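Local coordinates for protein farnesyl pyrophosphate synthetase (Staphylococcus aureus, PDB 5H9D) that probably acts as a magnesium-dependent trans-prenyltransferase of the FPP/GGPP synthase family, building heptaprenyl diphosphate, at residues Phe205-Asp209 / Met314-Asn318. Residues are numbered along the deposited sequence; the frame is centred on the assembly and turned at random.
Sequences FQIID and MGSRN
In the all-helical trans-prenyltransferase fold, the C-terminal tail here packs against helix 188-215 beside the second aspartate-rich motif, DDxxD, a position consistent with the edge of the active-site cavity, as in relatives. Residues 205-209 are regular helix entering that motif, which begins at D209 and whose aspartates in relatives bind the Mg2+ that holds the diphosphate. Segment 314-318 comes off helix 302-315: M314 and G315 are helix-like (phi/psi -30/-47 and -88/-42), S316 makes an inverse gamma turn, and R317 is extended (-118/172). F205 and M314 set the register, with CA atoms 6.8 Å apart. I208 (m,t) points toward the tail, its CD1 3.6 Å from M314 O and 3.8 Å from G315 CA. M314 (m,m) makes an oblique Met-aromatic contact, SD lying 4.2 Å from CD1 of F205 (chi1 t). R317, chi1 t, chi2 off-well at -126° and chi3 m, folds back so that its NE weakly hydrogen-bonds M314 O at 3.4 Å. I208 CG2 packs over one guanidinium face, while at its edge R317 NH1 forms a long salt bridge, 3.6 Å, with D209 OD1.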
ATOM      1  N   PHE A 205     -11.736 -14.029  -4.092  1.00 56.20           N
ATOM      2  CA  PHE A 205     -11.294 -13.084  -5.088  1.00 54.51           C
ATOM      3  C   PHE A 205      -9.941 -13.510  -5.646  1.00 55.55           C
ATOM      4  O   PHE A 205      -9.813 -13.814  -6.836  1.00 55.96           O
ATOM      5  CB  PHE A 205     -11.189 -11.706  -4.427  1.00 55.01           C
ATOM      6  CG  PHE A 205     -10.906 -10.568  -5.395  1.00 57.60           C
ATOM      7  CD1 PHE A 205     -11.739 -10.325  -6.478  1.00 57.98           C
ATOM      8  CD2 PHE A 205      -9.835  -9.710  -5.188  1.00 56.68           C
ATOM      9  CE1 PHE A 205     -11.505  -9.246  -7.327  1.00 57.17           C
ATOM     10  CE2 PHE A 205      -9.606  -8.637  -6.026  1.00 57.09           C
ATOM     11  CZ  PHE A 205     -10.436  -8.403  -7.090  1.00 56.44           C
ATOM     12  N   GLN A 206      -8.937 -13.525  -4.767  1.00 55.10           N
ATOM     13  CA  GLN A 206      -7.568 -13.889  -5.114  1.00 53.49           C
ATOM     14  C   GLN A 206      -7.427 -15.299  -5.680  1.00 52.85           C
ATOM     15  O   GLN A 206      -6.671 -15.518  -6.623  1.00 49.72           O
ATOM     16  CB  GLN A 206      -6.649 -13.744  -3.881  1.00 53.98           C
ATOM     17  CG  GLN A 206      -5.148 -13.907  -4.185  1.00 51.49           C
ATOM     18  CD  GLN A 206      -4.673 -12.929  -5.284  1.00 51.83           C
ATOM     19  OE1 GLN A 206      -4.681 -11.706  -5.090  1.00 45.97           O
ATOM     20  NE2 GLN A 206      -4.276 -13.478  -6.449  1.00 49.72           N
ATOM     21  N   ILE A 207      -8.142 -16.257  -5.106  1.00 53.44           N
ATOM     22  CA  ILE A 207      -8.023 -17.604  -5.615  1.00 55.83           C
ATOM     23  C   ILE A 207      -8.443 -17.606  -7.078  1.00 58.24           C
ATOM     24  O   ILE A 207      -7.863 -18.302  -7.908  1.00 57.75           O
ATOM     25  CB  ILE A 207      -8.860 -18.598  -4.800  1.00 53.97           C
ATOM     26  CG1 ILE A 207      -8.277 -18.718  -3.390  1.00 53.64           C
ATOM     27  CG2 ILE A 207      -8.853 -19.942  -5.492  1.00 51.61           C
ATOM     28  CD1 ILE A 207      -8.979 -19.676  -2.475  1.00 52.19           C
ATOM     29  N   ILE A 208      -9.432 -16.787  -7.405  1.00 60.27           N
ATOM     30  CA  ILE A 208      -9.884 -16.716  -8.780  1.00 63.18           C
ATOM     31  C   ILE A 208      -8.806 -16.145  -9.688  1.00 64.71           C
ATOM     32  O   ILE A 208      -8.566 -16.694 -10.759  1.00 67.50           O
ATOM     33  CB  ILE A 208     -11.214 -15.945  -8.884  1.00 63.63           C
ATOM     34  CG1 ILE A 208     -12.346 -16.914  -8.537  1.00 62.28           C
ATOM     35  CG2 ILE A 208     -11.412 -15.349 -10.272  1.00 62.29           C
ATOM     36  CD1 ILE A 208     -13.559 -16.241  -7.938  1.00 65.58           C
ATOM     37  N   ASP A 209      -8.153 -15.063  -9.282  1.00 65.34           N
ATOM     38  CA  ASP A 209      -7.052 -14.511 -10.081  1.00 66.60           C
ATOM     39  C   ASP A 209      -6.048 -15.626 -10.458  1.00 65.78           C
ATOM     40  O   ASP A 209      -5.678 -15.780 -11.615  1.00 65.27           O
ATOM     41  CB  ASP A 209      -6.265 -13.465  -9.281  1.00 70.27           C
ATOM     42  CG  ASP A 209      -6.862 -12.084  -9.346  1.00 74.09           C
ATOM     43  OD1 ASP A 209      -8.072 -11.917  -9.061  1.00 77.51           O
ATOM     44  OD2 ASP A 209      -6.096 -11.149  -9.665  1.00 76.99           O
ATOM     45  N   MET A 314     -18.825 -11.747  -8.334  1.00 90.93           N
ATOM     46  CA  MET A 314     -17.462 -11.946  -7.834  1.00 92.14           C
ATOM     47  C   MET A 314     -16.930 -13.344  -8.134  1.00 93.68           C
ATOM     48  O   MET A 314     -15.799 -13.497  -8.594  1.00 94.02           O
ATOM     49  CB  MET A 314     -17.395 -11.734  -6.313  1.00 90.58           C
ATOM     50  CG  MET A 314     -17.277 -10.296  -5.863  1.00 89.20           C
ATOM     51  SD  MET A 314     -15.834  -9.468  -6.507  0.56 85.34           S
ATOM     52  CE  MET A 314     -16.586  -8.564  -7.862  1.00 86.06           C
ATOM     53  N   GLY A 315     -17.753 -14.355  -7.862  1.00 95.00           N
ATOM     54  CA  GLY A 315     -17.337 -15.724  -8.082  1.00 97.62           C
ATOM     55  C   GLY A 315     -17.608 -16.250  -9.466  1.00 99.54           C
ATOM     56  O   GLY A 315     -16.780 -16.952 -10.040  1.00100.15           O
ATOM     57  N   SER A 316     -18.780 -15.938  -9.999  1.00101.72           N
ATOM     58  CA  SER A 316     -19.124 -16.377 -11.346  1.00103.70           C
ATOM     59  C   SER A 316     -18.528 -15.362 -12.324  1.00104.60           C
ATOM     60  O   SER A 316     -19.223 -14.829 -13.199  1.00104.53           O
ATOM     61  CB  SER A 316     -20.638 -16.436 -11.513  1.00103.74           C
ATOM     62  OG  SER A 316     -20.966 -16.736 -12.853  1.00103.95           O
ATOM     63  N   ARG A 317     -17.234 -15.104 -12.151  1.00104.64           N
ATOM     64  CA  ARG A 317     -16.497 -14.147 -12.964  1.00105.15           C
ATOM     65  C   ARG A 317     -15.391 -14.864 -13.711  1.00106.53           C
ATOM     66  O   ARG A 317     -15.135 -16.048 -13.472  1.00107.41           O
ATOM     67  CB  ARG A 317     -15.884 -13.073 -12.061  1.00103.99           C
ATOM     68  CG  ARG A 317     -15.053 -12.017 -12.761  1.00102.77           C
ATOM     69  CD  ARG A 317     -13.662 -11.905 -12.145  1.00103.16           C
ATOM     70  NE  ARG A 317     -13.685 -11.914 -10.682  1.00102.80           N
ATOM     71  CZ  ARG A 317     -12.615 -11.764  -9.900  1.00102.81           C
ATOM     72  NH1 ARG A 317     -11.402 -11.581 -10.414  1.00100.41           N
ATOM     73  NH2 ARG A 317     -12.761 -11.818  -8.585  1.00103.22           N
ATOM     74  N   ASN A 318     -14.743 -14.139 -14.617  1.00107.47           N
ATOM     75  CA  ASN A 318     -13.648 -14.690 -15.398  1.00109.09           C
ATOM     76  C   ASN A 318     -12.815 -13.619 -16.108  1.00108.96           C
ATOM     77  O   ASN A 318     -12.444 -13.777 -17.268  1.00108.94           O
ATOM     78  CB  ASN A 318     -14.160 -15.740 -16.408  1.00111.00           C
ATOM     79  CG  ASN A 318     -15.252 -15.205 -17.332  1.00113.19           C
ATOM     80  OD1 ASN A 318     -15.065 -14.203 -18.030  1.00114.55           O
ATOM     81  ND2 ASN A 318     -16.398 -15.884 -17.344  1.00113.55           N
TER